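Local coordinates for protein cysteine desulfurase (PDB 5B89) that probably uses pyridoxal 5'-phosphate to take the sulfur from L-cysteine, passing it to a sulfur carrier and leaving L-alanine, at residues B[36-41]-B[366-371]; B[237-242]-B[395-400]; B[321-326]-B[401-406]. All blocks are in the same frame, centred on the assembly; numbering follows the deposited sequence.

Contact 1 of 3, residues B[36-41]-B[366-371]; sequences EVIYFD and HSIMVR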
ATOM      1  N   GLU B  36      -6.597  24.321 -15.589  1.00 16.00           N
ATOM      2  CA  GLU B  36      -8.030  24.150 -15.505  1.00 16.74           C
ATOM      3  C   GLU B  36      -8.712  24.560 -14.237  1.00 16.13           C
ATOM      4  O   GLU B  36      -9.837  24.896 -14.243  1.00 17.67           O
ATOM      5  CB  GLU B  36      -8.398  22.672 -15.705  1.00 20.15           C
ATOM      6  CG  GLU B  36      -7.690  21.989 -16.824  1.00 24.81           C
ATOM      7  CD  GLU B  36      -8.122  22.475 -18.166  1.00 33.25           C
ATOM      8  OE1 GLU B  36      -7.310  22.457 -19.074  1.00 43.84           O
ATOM      9  OE2 GLU B  36      -9.265  22.862 -18.298  1.00 41.00           O
ATOM     10  N   VAL B  37      -7.998  24.464 -13.139  1.00 13.72           N
ATOM     11  CA  VAL B  37      -8.545  24.841 -11.867  1.00 13.15           C
ATOM     12  C   VAL B  37      -7.469  25.567 -10.994  1.00 12.24           C
ATOM     13  O   VAL B  37      -6.346  25.487 -11.293  1.00 12.64           O
ATOM     14  CB  VAL B  37      -9.014  23.606 -11.046  1.00 13.88           C
ATOM     15  CG1 VAL B  37     -10.103  22.850 -11.759  1.00 16.70           C
ATOM     16  CG2 VAL B  37      -7.861  22.669 -10.713  1.00 16.34           C
ATOM     17  N   ILE B  38      -7.903  26.238  -9.935  1.00 13.28           N
ATOM     18  CA  ILE B  38      -7.025  26.831  -8.957  1.00 12.72           C
ATOM     19  C   ILE B  38      -7.081  25.776  -7.845  1.00 11.32           C
ATOM     20  O   ILE B  38      -8.032  25.661  -7.178  1.00 11.31           O
ATOM     21  CB  ILE B  38      -7.540  28.177  -8.466  1.00 14.12           C
ATOM     22  CG1 ILE B  38      -7.406  29.188  -9.594  1.00 15.92           C
ATOM     23  CG2 ILE B  38      -6.725  28.653  -7.284  1.00 14.36           C
ATOM     24  CD1 ILE B  38      -7.946  30.560  -9.248  1.00 17.47           C
ATOM     25  N   TYR B  39      -6.029  24.994  -7.739  1.00 11.01           N
ATOM     26  CA  TYR B  39      -5.975  23.886  -6.795  1.00 10.84           C
ATOM     27  C   TYR B  39      -5.329  24.300  -5.454  1.00 10.99           C
ATOM     28  O   TYR B  39      -4.158  24.395  -5.341  1.00 10.68           O
ATOM     29  CB  TYR B  39      -5.219  22.684  -7.408  1.00 12.87           C
ATOM     30  CG  TYR B  39      -5.302  21.412  -6.590  1.00 12.58           C
ATOM     31  CD1 TYR B  39      -6.381  20.589  -6.661  1.00 13.64           C
ATOM     32  CD2 TYR B  39      -4.298  21.089  -5.736  1.00 13.00           C
ATOM     33  CE1 TYR B  39      -6.449  19.454  -5.904  1.00 13.35           C
ATOM     34  CE2 TYR B  39      -4.363  19.963  -4.986  1.00 12.25           C
ATOM     35  CZ  TYR B  39      -5.431  19.154  -5.081  1.00 13.47           C
ATOM     36  OH  TYR B  39      -5.491  18.038  -4.325  1.00 11.83           O
ATOM     37  N   PHE B  40      -6.201  24.486  -4.480  1.00 11.45           N
ATOM     38  CA  PHE B  40      -5.835  24.874  -3.126  1.00 12.17           C
ATOM     39  C   PHE B  40      -6.181  23.767  -2.111  1.00 12.33           C
ATOM     40  O   PHE B  40      -6.595  24.031  -1.051  1.00 11.69           O
ATOM     41  CB  PHE B  40      -6.540  26.191  -2.722  1.00 12.90           C
ATOM     42  CG  PHE B  40      -5.963  27.465  -3.353  1.00 12.25           C
ATOM     43  CD1 PHE B  40      -4.845  27.465  -4.115  1.00 11.38           C
ATOM     44  CD2 PHE B  40      -6.576  28.664  -3.132  1.00 13.58           C
ATOM     45  CE1 PHE B  40      -4.336  28.623  -4.655  1.00 12.99           C
ATOM     46  CE2 PHE B  40      -6.081  29.833  -3.651  1.00 12.63           C
ATOM     47  CZ  PHE B  40      -4.969  29.818  -4.426  1.00 12.53           C
ATOM     48  N   ASP B  41      -5.983  22.527  -2.516  1.00 11.83           N
ATOM     49  CA  ASP B  41      -6.260  21.394  -1.614  1.00 12.18           C
ATOM     50  C   ASP B  41      -5.049  20.481  -1.498  1.00 11.03           C
ATOM     51  O   ASP B  41      -5.173  19.310  -1.431  1.00 11.76           O
ATOM     52  CB  ASP B  41      -7.485  20.598  -2.030  1.00 12.64           C
ATOM     53  CG  ASP B  41      -8.042  19.716  -0.899  1.00 14.23           C
ATOM     54  OD1 ASP B  41      -7.736  19.970   0.249  1.00 14.46           O
ATOM     55  OD2 ASP B  41      -8.747  18.800  -1.239  1.00 15.60           O
ATOM     56  N   HIS B 366     -16.483  28.538  -8.892  1.00 14.01           N
ATOM     57  CA  HIS B 366     -15.475  29.370  -9.448  1.00 14.15           C
ATOM     58  C   HIS B 366     -14.157  28.663  -9.789  1.00 13.78           C
ATOM     59  O   HIS B 366     -13.166  29.277  -9.989  1.00 14.72           O
ATOM     60  CB  HIS B 366     -15.218  30.574  -8.540  1.00 14.53           C
ATOM     61  CG  HIS B 366     -16.368  31.508  -8.400  1.00 15.37           C
ATOM     62  ND1 HIS B 366     -17.432  31.355  -7.568  1.00 18.07           N
ATOM     63  CD2 HIS B 366     -16.538  32.693  -9.018  1.00 17.46           C
ATOM     64  CE1 HIS B 366     -18.275  32.385  -7.736  1.00 18.08           C
ATOM     65  NE2 HIS B 366     -17.730  33.176  -8.590  1.00 18.68           N
ATOM     66  N   SER B 367     -14.224  27.318  -9.852  1.00 14.72           N
ATOM     67  CA  SER B 367     -13.105  26.485 -10.168  1.00 15.98           C
ATOM     68  C   SER B 367     -11.897  26.618  -9.176  1.00 13.07           C
ATOM     69  O   SER B 367     -10.782  26.409  -9.641  1.00 14.79           O
ATOM     70  CB  SER B 367     -12.610  26.708 -11.574  1.00 17.60           C
ATOM     71  OG  SER B 367     -13.676  26.354 -12.500  1.00 21.45           O
ATOM     72  N   ILE B 368     -12.232  26.938  -7.922  1.00 11.80           N
ATOM     73  CA  ILE B 368     -11.222  26.970  -6.877  1.00 14.02           C
ATOM     74  C   ILE B 368     -11.550  25.798  -5.917  1.00 12.42           C
ATOM     75  O   ILE B 368     -12.608  25.621  -5.400  1.00 13.87           O
ATOM     76  CB  ILE B 368     -11.309  28.277  -6.081  1.00 13.44           C
ATOM     77  CG1 ILE B 368     -11.071  29.490  -7.004  1.00 15.11           C
ATOM     78  CG2 ILE B 368     -10.306  28.226  -4.909  1.00 15.34           C
ATOM     79  CD1 ILE B 368     -11.463  30.822  -6.344  1.00 16.83           C
ATOM     80  N   MET B 369     -10.507  24.946  -5.732  1.00 12.11           N
ATOM     81  CA  MET B 369     -10.589  23.680  -5.010  1.00 12.14           C
ATOM     82  C   MET B 369     -10.024  23.879  -3.620  1.00 10.94           C
ATOM     83  O   MET B 369      -8.835  24.102  -3.469  1.00 13.36           O
ATOM     84  CB  MET B 369      -9.792  22.598  -5.763  1.00 14.43           C
ATOM     85  CG  MET B 369      -9.945  22.399  -7.258  1.00 15.31           C
ATOM     86  SD  MET B 369     -11.547  21.792  -7.894  1.00 15.98           S
ATOM     87  CE  MET B 369     -12.435  23.322  -8.344  1.00 15.79           C
ATOM     88  N   VAL B 370     -10.967  23.821  -2.689  1.00 12.03           N
ATOM     89  CA  VAL B 370     -10.612  23.834  -1.284  1.00 12.05           C
ATOM     90  C   VAL B 370     -11.301  22.694  -0.568  1.00 13.70           C
ATOM     91  O   VAL B 370     -12.228  22.081  -1.048  1.00 15.67           O
ATOM     92  CB  VAL B 370     -10.962  25.187  -0.595  1.00 13.02           C
ATOM     93  CG1 VAL B 370     -10.181  26.345  -1.117  1.00 13.48           C
ATOM     94  CG2 VAL B 370     -12.452  25.469  -0.574  1.00 13.94           C
ATOM     95  N   ARG B 371     -10.828  22.398   0.674  1.00 14.96           N
ATOM     96  CA  ARG B 371     -11.492  21.353   1.466  1.00 16.66           C
ATOM     97  C   ARG B 371     -12.216  21.994   2.642  1.00 16.64           C
ATOM     98  O   ARG B 371     -11.932  23.090   3.072  1.00 18.56           O
ATOM     99  CB  ARG B 371     -10.476  20.282   1.899  1.00 22.84           C
ATOM    100  CG  ARG B 371     -11.213  18.958   2.161  1.00 27.57           C
ATOM    101  CD  ARG B 371     -10.427  17.694   1.934  1.00 32.59           C
ATOM    102  NE  ARG B 371     -10.185  17.264   0.567  1.00 28.98           N
ATOM    103  CZ  ARG B 371     -10.736  16.227  -0.065  1.00 31.65           C
ATOM    104  NH1 ARG B 371     -11.702  15.488   0.472  1.00 27.53           N
ATOM    105  NH2 ARG B 371     -10.290  15.933  -1.248  1.00 27.82           N
TER
HETATM  106  O   HOH W   1      -7.826  16.724  -3.174  1.00 13.26           O
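Ile38 and Ile368 face each other as a parallel beta bridge, their CA atoms 4.7 Å apart, and Tyr39 pairs with Met369 one step on; the end-to-end directions of the two segments differ by only 12°. Ile38 N donates to Ser367 O at an N-H...O angle of 176°, and Met369 N donates back to Ile38 O at 3.0 Å. The third bond, Phe40 N to Met369 O, is short at 2.8 Å but bent to 132°. Ser367, at positive phi, is the C-prime residue of a Schellman motif, so the strand begins directly where helix 356-365 ends.

The two bridged pairs point to different faces of the sheet. Ile38 and Ile368 lie side by side, with CD1 of Ile38 4.0 Å from CG1 of Ile368; Phe40 packs beside Ile368, and helix 400-415 covers Ile38 and Phe40. On the other face Met369 crosses Tyr39 at about a right angle, its CG 4.0 Å from Tyr39 CD1. Val37 packs beside Met369, and Leu74 of the second subunit lies on Val37 and Tyr39.

Beyond the paired residues the chemistry becomes ionic. Asp41 holds CG anti to its backbone N, and Arg371 NE reaches the syn lone pair of its OD2 at 2.8 Å, close to the guanidinium plane, while NH2 adds a weak bond to the same oxygen. His72 of the second subunit also binds OD2, and Val67 O of that subunit takes Arg371 NH1. A water accepts from Arg371 NH2 and donates to Tyr39 OH, whose other partner is Thr45 O. This is the edge pairing of the four-stranded sheet in the smaller domain of a class-V aminotransferase family member, a fold-type I enzyme; its Asp41-Arg371 end lies at the dimer interface, the Arg371 side chain about 4 Å from a bound alanine.

Contact 2 of 3, residues B[237-242]-B[395-400]; sequences GPMGPT and HVYNSL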
ATOM      1  N   GLY B 237       3.268  16.485  -0.118  1.00 10.05           N
ATOM      2  CA  GLY B 237       4.219  17.391  -0.612  1.00  9.99           C
ATOM      3  C   GLY B 237       5.260  16.868  -1.575  1.00 10.23           C
ATOM      4  O   GLY B 237       5.771  17.605  -2.433  1.00 10.24           O
ATOM      5  N   PRO B 238       5.689  15.585  -1.462  1.00  8.72           N
ATOM      6  CA  PRO B 238       6.731  15.074  -2.362  1.00  9.45           C
ATOM      7  C   PRO B 238       6.307  14.959  -3.850  1.00 10.55           C
ATOM      8  O   PRO B 238       7.153  14.552  -4.654  1.00 11.58           O
ATOM      9  CB  PRO B 238       7.061  13.656  -1.815  1.00 10.31           C
ATOM     10  CG  PRO B 238       6.772  13.791  -0.367  1.00 10.74           C
ATOM     11  CD  PRO B 238       5.547  14.675  -0.303  1.00 10.14           C
ATOM     12  N   MET B 239       5.026  15.179  -4.165  1.00 10.67           N
ATOM     13  CA  MET B 239       4.529  15.218  -5.565  1.00 10.57           C
ATOM     14  C   MET B 239       4.634  13.764  -6.139  1.00 12.23           C
ATOM     15  O   MET B 239       4.820  13.624  -7.366  1.00 13.09           O
ATOM     16  CB  MET B 239       5.274  16.241  -6.478  1.00 12.10           C
ATOM     17  CG  MET B 239       4.818  17.611  -6.019  1.00 12.33           C
ATOM     18  SD  MET B 239       5.471  18.827  -7.241  1.00 16.24           S
ATOM     19  CE  MET B 239       5.757  20.281  -6.316  1.00 19.67           C
ATOM     20  N   GLY B 240       4.503  12.750  -5.337  1.00  9.47           N
ATOM     21  CA  GLY B 240       4.485  11.363  -5.736  1.00 11.16           C
ATOM     22  C   GLY B 240       3.085  10.869  -5.908  1.00  9.59           C
ATOM     23  O   GLY B 240       2.088  11.502  -5.753  1.00 10.55           O
ATOM     24  N   PRO B 241       3.058   9.568  -6.267  1.00  9.69           N
ATOM     25  CA  PRO B 241       1.778   8.865  -6.470  1.00  9.76           C
ATOM     26  C   PRO B 241       1.064   8.491  -5.212  1.00  9.57           C
ATOM     27  O   PRO B 241       1.674   8.618  -4.094  1.00 10.48           O
ATOM     28  CB  PRO B 241       2.125   7.594  -7.255  1.00 11.34           C
ATOM     29  CG  PRO B 241       3.488   7.289  -6.703  1.00 12.35           C
ATOM     30  CD  PRO B 241       4.202   8.669  -6.481  1.00 11.10           C
ATOM     31  N   THR B 242      -0.182   8.031  -5.271  1.00  9.35           N
ATOM     32  CA  THR B 242      -0.865   7.469  -4.116  1.00  9.42           C
ATOM     33  C   THR B 242      -0.314   6.076  -3.867  1.00  9.24           C
ATOM     34  O   THR B 242       0.400   5.469  -4.662  1.00 10.37           O
ATOM     35  CB  THR B 242      -2.377   7.458  -4.351  1.00 10.12           C
ATOM     36  OG1 THR B 242      -2.666   6.626  -5.513  1.00 11.32           O
ATOM     37  CG2 THR B 242      -2.906   8.822  -4.584  1.00 12.54           C
ATOM     38  N   HIS B 395       1.076  24.682  -2.669  1.00  9.65           N
ATOM     39  CA  HIS B 395       2.331  24.121  -3.086  1.00  9.77           C
ATOM     40  C   HIS B 395       3.035  25.177  -3.974  1.00  9.74           C
ATOM     41  O   HIS B 395       2.502  26.169  -4.263  1.00 10.74           O
ATOM     42  CB  HIS B 395       2.278  22.723  -3.740  1.00 10.40           C
ATOM     43  CG  HIS B 395       3.489  21.902  -3.440  1.00 11.10           C
ATOM     44  ND1 HIS B 395       3.483  20.535  -3.252  1.00 13.32           N
ATOM     45  CD2 HIS B 395       4.759  22.293  -3.271  1.00  8.33           C
ATOM     46  CE1 HIS B 395       4.705  20.143  -2.943  1.00  8.32           C
ATOM     47  NE2 HIS B 395       5.481  21.197  -2.930  1.00 13.52           N
ATOM     48  N   VAL B 396       4.248  24.861  -4.358  1.00 10.70           N
ATOM     49  CA  VAL B 396       5.115  25.733  -5.136  1.00 11.49           C
ATOM     50  C   VAL B 396       4.565  26.165  -6.476  1.00 13.26           C
ATOM     51  O   VAL B 396       4.955  27.161  -6.983  1.00 13.46           O
ATOM     52  CB  VAL B 396       6.549  25.147  -5.237  1.00 11.91           C
ATOM     53  CG1 VAL B 396       6.593  23.935  -6.134  1.00 11.86           C
ATOM     54  CG2 VAL B 396       7.558  26.200  -5.683  1.00 12.94           C
ATOM     55  N   TYR B 397       3.660  25.380  -7.014  1.00 11.72           N
ATOM     56  CA  TYR B 397       3.012  25.669  -8.286  1.00 12.09           C
ATOM     57  C   TYR B 397       1.840  26.635  -8.198  1.00 12.95           C
ATOM     58  O   TYR B 397       1.385  27.071  -9.157  1.00 13.73           O
ATOM     59  CB  TYR B 397       2.595  24.380  -9.038  1.00 12.81           C
ATOM     60  CG  TYR B 397       1.915  23.332  -8.200  1.00 12.96           C
ATOM     61  CD1 TYR B 397       0.643  23.470  -7.779  1.00 15.28           C
ATOM     62  CD2 TYR B 397       2.589  22.210  -7.850  1.00 13.87           C
ATOM     63  CE1 TYR B 397       0.046  22.504  -7.019  1.00 14.23           C
ATOM     64  CE2 TYR B 397       2.019  21.244  -7.081  1.00 14.46           C
ATOM     65  CZ  TYR B 397       0.761  21.404  -6.678  1.00 13.52           C
ATOM     66  OH  TYR B 397       0.256  20.412  -5.891  1.00 16.51           O
ATOM     67  N   ASN B 398       1.360  26.919  -7.019  1.00 11.73           N
ATOM     68  CA  ASN B 398       0.361  27.914  -6.782  1.00 10.29           C
ATOM     69  C   ASN B 398       0.976  29.324  -6.869  1.00 10.81           C
ATOM     70  O   ASN B 398       2.109  29.529  -6.684  1.00 12.72           O
ATOM     71  CB  ASN B 398      -0.410  27.728  -5.492  1.00 11.22           C
ATOM     72  CG  ASN B 398      -1.205  26.476  -5.447  1.00 12.64           C
ATOM     73  OD1 ASN B 398      -0.988  25.661  -4.510  1.00 13.42           O
ATOM     74  ND2 ASN B 398      -2.123  26.264  -6.407  1.00 11.15           N
ATOM     75  N   SER B 399       0.154  30.241  -7.405  1.00 13.26           N
ATOM     76  CA  SER B 399       0.618  31.614  -7.736  1.00 12.77           C
ATOM     77  C   SER B 399      -0.161  32.696  -6.965  1.00 12.09           C
ATOM     78  O   SER B 399      -1.283  32.566  -6.530  1.00 13.25           O
ATOM     79  CB  SER B 399       0.363  31.857  -9.271  1.00 15.10           C
ATOM     80  OG  SER B 399      -0.984  32.023  -9.536  1.00 15.10           O
ATOM     81  N   LEU B 400       0.577  33.862  -6.882  1.00 12.96           N
ATOM     82  CA  LEU B 400      -0.116  35.023  -6.278  1.00 13.41           C
ATOM     83  C   LEU B 400      -1.397  35.501  -7.063  1.00 14.15           C
ATOM     84  O   LEU B 400      -2.342  35.921  -6.534  1.00 14.80           O
ATOM     85  CB  LEU B 400       0.846  36.174  -6.077  1.00 15.18           C
ATOM     86  CG  LEU B 400       1.789  36.033  -4.843  1.00 17.16           C
ATOM     87  CD1 LEU B 400       2.972  37.001  -4.931  1.00 21.19           C
ATOM     88  CD2 LEU B 400       0.949  36.169  -3.595  1.00 17.58           C
TER
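Met239 lays its terminal methyl over one face of the His395 imidazole, a CH-pi contact with CE 3.6 Å from the ring centroid and 14° off the ring normal. CE is 3.5 Å from NE2 of His395, and the two side chains reach toward each other tip to tip. The thioether also makes a Met-aromatic contact with Tyr397: SD lies at the edge of that ring, 5.5 Å from its centroid, and CE approaches Tyr397 CE2 obliquely. CG1 of Val396 is 3.8 Å from the same CE, so one methyl meets three consecutive residues.

His395 to Asn398 form a type I beta turn, in which Asn398 N bonds to His395 O and the Asn398 side chain returns through OD1 to His395 N. That turn presents His395, Val396 and Tyr397 together. CG of Tyr397 sits between the backbone N and the carbonyl carbon (chi1 45°). His395 CB lies 3.5 Å above one face of the Tyr397 ring, offset toward the rim. The tyrosine hydroxyl bonds to Asn42 and Leu47 N. The imidazole has a weak bond from NE2 to Gly216 O and meets the ring of His217.

The contact joins the loop that follows Lys236, in the pyridoxal phosphate pocket, to the turn leading into helix 400-415; Tyr303 and Ile304 of helix 291-307 also pack on Met239. Just after the turn, Ser399 is the N-cap residue of helix 400-415, its OG accepting from Glu402 N.

Contact 3 of 3, residues B[321-326]-B[401-406]; sequences KRTTEG and EEVETF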
ATOM      1  N   LYS B 321       1.022  34.793   3.233  1.00 12.60           N
ATOM      2  CA  LYS B 321       1.078  36.193   3.621  1.00 13.18           C
ATOM      3  C   LYS B 321      -0.015  36.991   2.902  1.00 15.41           C
ATOM      4  O   LYS B 321      -0.748  37.695   3.541  1.00 15.23           O
ATOM      5  CB  LYS B 321       2.458  36.769   3.363  1.00 15.66           C
ATOM      6  CG  LYS B 321       2.684  38.153   3.972  1.00 15.55           C
ATOM      7  CD  LYS B 321       4.056  38.685   3.682  1.00 15.86           C
ATOM      8  CE  LYS B 321       4.194  40.008   4.431  1.00 18.31           C
ATOM      9  NZ  LYS B 321       3.484  41.142   3.826  1.00 19.37           N
ATOM     10  N   ARG B 322      -0.137  36.820   1.587  1.00 13.77           N
ATOM     11  CA  ARG B 322      -1.194  37.545   0.883  1.00 15.41           C
ATOM     12  C   ARG B 322      -2.596  37.048   1.210  1.00 14.91           C
ATOM     13  O   ARG B 322      -3.466  37.814   1.356  1.00 14.85           O
ATOM     14  CB  ARG B 322      -0.923  37.604  -0.610  1.00 17.24           C
ATOM     15  CG  ARG B 322      -2.004  38.328  -1.396  1.00 16.62           C
ATOM     16  CD  ARG B 322      -2.081  39.795  -0.986  1.00 18.36           C
ATOM     17  NE  ARG B 322      -3.110  40.420  -1.793  1.00 18.80           N
ATOM     18  CZ  ARG B 322      -4.107  41.118  -1.335  1.00 21.48           C
ATOM     19  NH1 ARG B 322      -4.210  41.365  -0.077  1.00 24.22           N
ATOM     20  NH2 ARG B 322      -5.025  41.572  -2.160  1.00 19.95           N
ATOM     21  N   THR B 323      -2.780  35.734   1.346  1.00 13.36           N
ATOM     22  CA  THR B 323      -4.044  35.212   1.700  1.00 14.32           C
ATOM     23  C   THR B 323      -4.567  35.736   3.016  1.00 13.83           C
ATOM     24  O   THR B 323      -5.691  36.161   3.119  1.00 15.55           O
ATOM     25  CB  THR B 323      -4.095  33.603   1.710  1.00 14.33           C
ATOM     26  OG1 THR B 323      -3.688  33.193   0.377  1.00 13.81           O
ATOM     27  CG2 THR B 323      -5.383  33.110   2.032  1.00 15.99           C
ATOM     28  N   THR B 324      -3.755  35.597   4.048  1.00 14.79           N
ATOM     29  CA  THR B 324      -4.177  36.027   5.392  1.00 15.63           C
ATOM     30  C   THR B 324      -4.446  37.559   5.507  1.00 14.28           C
ATOM     31  O   THR B 324      -5.422  37.900   6.084  1.00 16.84           O
ATOM     32  CB  THR B 324      -3.098  35.557   6.454  1.00 13.76           C
ATOM     33  OG1 THR B 324      -1.832  36.058   6.133  1.00 15.50           O
ATOM     34  CG2 THR B 324      -3.135  33.996   6.582  1.00 16.06           C
ATOM     35  N   GLU B 325      -3.568  38.307   4.886  1.00 15.21           N
ATOM     36  CA  GLU B 325      -3.753  39.791   4.807  1.00 15.75           C
ATOM     37  C   GLU B 325      -5.072  40.082   4.116  1.00 18.10           C
ATOM     38  O   GLU B 325      -5.886  40.931   4.560  1.00 18.51           O
ATOM     39  CB  GLU B 325      -2.609  40.427   4.131  1.00 14.72           C
ATOM     40  CG  GLU B 325      -1.408  40.513   5.048  1.00 17.44           C
ATOM     41  CD  GLU B 325      -0.089  40.829   4.331  1.00 16.85           C
ATOM     42  OE1 GLU B 325      -0.030  41.146   3.088  1.00 21.36           O
ATOM     43  OE2 GLU B 325       1.031  40.878   4.978  1.00 21.30           O
ATOM     44  N   GLY B 326      -5.316  39.378   3.002  1.00 17.06           N
ATOM     45  CA  GLY B 326      -6.578  39.619   2.285  1.00 17.01           C
ATOM     46  C   GLY B 326      -7.818  39.203   3.062  1.00 17.43           C
ATOM     47  O   GLY B 326      -8.898  39.845   3.016  1.00 19.49           O
ATOM     48  N   GLU B 401      -1.337  35.296  -8.378  1.00 13.97           N
ATOM     49  CA  GLU B 401      -2.496  35.527  -9.273  1.00 16.32           C
ATOM     50  C   GLU B 401      -3.718  34.743  -8.861  1.00 14.23           C
ATOM     51  O   GLU B 401      -4.842  35.202  -8.799  1.00 16.17           O
ATOM     52  CB  GLU B 401      -2.118  35.307 -10.733  1.00 17.37           C
ATOM     53  CG  GLU B 401      -1.186  36.366 -11.311  1.00 22.74           C
ATOM     54  CD  GLU B 401       0.308  36.045 -11.141  1.00 28.73           C
ATOM     55  OE1 GLU B 401       1.135  36.758 -11.807  1.00 32.22           O
ATOM     56  OE2 GLU B 401       0.750  35.141 -10.354  1.00 22.41           O
ATOM     57  N   GLU B 402      -3.444  33.434  -8.523  1.00 14.12           N
ATOM     58  CA  GLU B 402      -4.469  32.630  -8.003  1.00 14.48           C
ATOM     59  C   GLU B 402      -5.064  33.077  -6.652  1.00 12.53           C
ATOM     60  O   GLU B 402      -6.218  32.985  -6.434  1.00 13.76           O
ATOM     61  CB  GLU B 402      -3.981  31.137  -7.858  1.00 14.48           C
ATOM     62  CG  GLU B 402      -3.713  30.403  -9.171  1.00 14.32           C
ATOM     63  CD  GLU B 402      -3.202  28.965  -8.961  1.00 17.69           C
ATOM     64  OE1 GLU B 402      -2.443  28.738  -7.982  1.00 15.37           O
ATOM     65  OE2 GLU B 402      -3.451  28.065  -9.821  1.00 16.94           O
ATOM     66  N   VAL B 403      -4.160  33.532  -5.752  1.00 14.52           N
ATOM     67  CA  VAL B 403      -4.608  34.018  -4.513  1.00 14.70           C
ATOM     68  C   VAL B 403      -5.485  35.268  -4.728  1.00 13.17           C
ATOM     69  O   VAL B 403      -6.484  35.382  -4.100  1.00 15.67           O
ATOM     70  CB  VAL B 403      -3.376  34.320  -3.603  1.00 13.97           C
ATOM     71  CG1 VAL B 403      -3.754  35.118  -2.356  1.00 16.13           C
ATOM     72  CG2 VAL B 403      -2.713  32.967  -3.168  1.00 14.50           C
ATOM     73  N   GLU B 404      -5.093  36.123  -5.652  1.00 14.21           N
ATOM     74  CA  GLU B 404      -5.896  37.313  -5.935  1.00 15.20           C
ATOM     75  C   GLU B 404      -7.280  36.941  -6.511  1.00 16.51           C
ATOM     76  O   GLU B 404      -8.242  37.524  -6.183  1.00 16.77           O
ATOM     77  CB  GLU B 404      -5.149  38.286  -6.819  1.00 16.55           C
ATOM     78  CG  GLU B 404      -3.840  38.841  -6.277  1.00 17.76           C
ATOM     79  CD  GLU B 404      -3.989  39.803  -5.138  1.00 19.31           C
ATOM     80  OE1 GLU B 404      -5.066  40.159  -4.797  1.00 22.99           O
ATOM     81  OE2 GLU B 404      -2.959  40.158  -4.617  1.00 25.18           O
ATOM     82  N   THR B 405      -7.331  35.923  -7.365  1.00 14.75           N
ATOM     83  CA  THR B 405      -8.595  35.463  -7.875  1.00 15.31           C
ATOM     84  C   THR B 405      -9.475  34.964  -6.720  1.00 14.96           C
ATOM     85  O   THR B 405     -10.574  35.285  -6.621  1.00 16.38           O
ATOM     86  CB  THR B 405      -8.387  34.380  -8.933  1.00 16.29           C
ATOM     87  OG1 THR B 405      -7.630  34.930  -9.967  1.00 18.87           O
ATOM     88  CG2 THR B 405      -9.698  33.821  -9.473  1.00 17.94           C
ATOM     89  N   PHE B 406      -8.887  34.164  -5.833  1.00 13.69           N
ATOM     90  CA  PHE B 406      -9.541  33.637  -4.681  1.00 14.43           C
ATOM     91  C   PHE B 406     -10.064  34.773  -3.804  1.00 13.02           C
ATOM     92  O   PHE B 406     -11.149  34.720  -3.388  1.00 14.96           O
ATOM     93  CB  PHE B 406      -8.552  32.722  -3.882  1.00 15.12           C
ATOM     94  CG  PHE B 406      -8.924  32.473  -2.468  1.00 13.83           C
ATOM     95  CD1 PHE B 406      -9.756  31.478  -2.149  1.00 14.79           C
ATOM     96  CD2 PHE B 406      -8.392  33.216  -1.453  1.00 16.70           C
ATOM     97  CE1 PHE B 406     -10.112  31.232  -0.853  1.00 17.54           C
ATOM     98  CE2 PHE B 406      -8.744  32.976  -0.152  1.00 16.68           C
ATOM     99  CZ  PHE B 406      -9.612  31.985   0.142  1.00 16.64           C
TER
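Arg322 sends CG anti to its backbone N, and the bend at chi2 (64°) places its CD; Glu404 also bends at chi2, and the charged ends meet in the gap between the two helices. The guanidinium grips the carboxylate side-on with two nitrogens, one to each oxygen. NE donates to Glu404 OE2 in a nearly straight bond of 2.8 Å, and NH2 donates to the syn lone pair of OE1 at 3.0 Å. With their planes 41° apart the two groups are not coplanar, and NE meets OE2 on its syn side but out of the carboxylate plane.

Beside the salt bridge the packing is mixed. CG1 of Val403 lies against the aliphatic CG of Arg322 at 3.8 Å and is 3.3 Å from Thr323 OG1, a hydroxyl bonded to Leu319 O in its own helix. Thr323 CG2 reaches Phe406 CE2 at 4.0 Å.

The short axes pass 9.8 Å apart and cross at -17°, so helices 309-329 and 400-415 run nearly parallel here. Leu400 and Leu407 extend the cover on Arg322, Phe394 packs on Thr323, and Glu402 and Thr405 turn to Ile38 of strand 38-39.

All three contacts are mostly buried, contact 2 nearest the chain's centre; contact 3 alone has an exposed ion-pair partner, Glu404. Contact 1 meets the second subunit with its own touching residues, contact 2 through Pro241 and Thr242 farther along its loop. Contacts 2 and 3 share the C-terminal region, residues 395-400 leading directly into the helix of 401-406, which packs on the strand pair of contact 1 through Ile38 and Ile368. Asn398 ties contact 2 to contact 1 by a probable hydrogen bond to Tyr39 O. Chemistry follows place: backbone pairing ending in an interfacial ion pair, a methionine methyl among aromatic rings, and an ion pair beside mixed valine, threonine and phenylalanine helix packing.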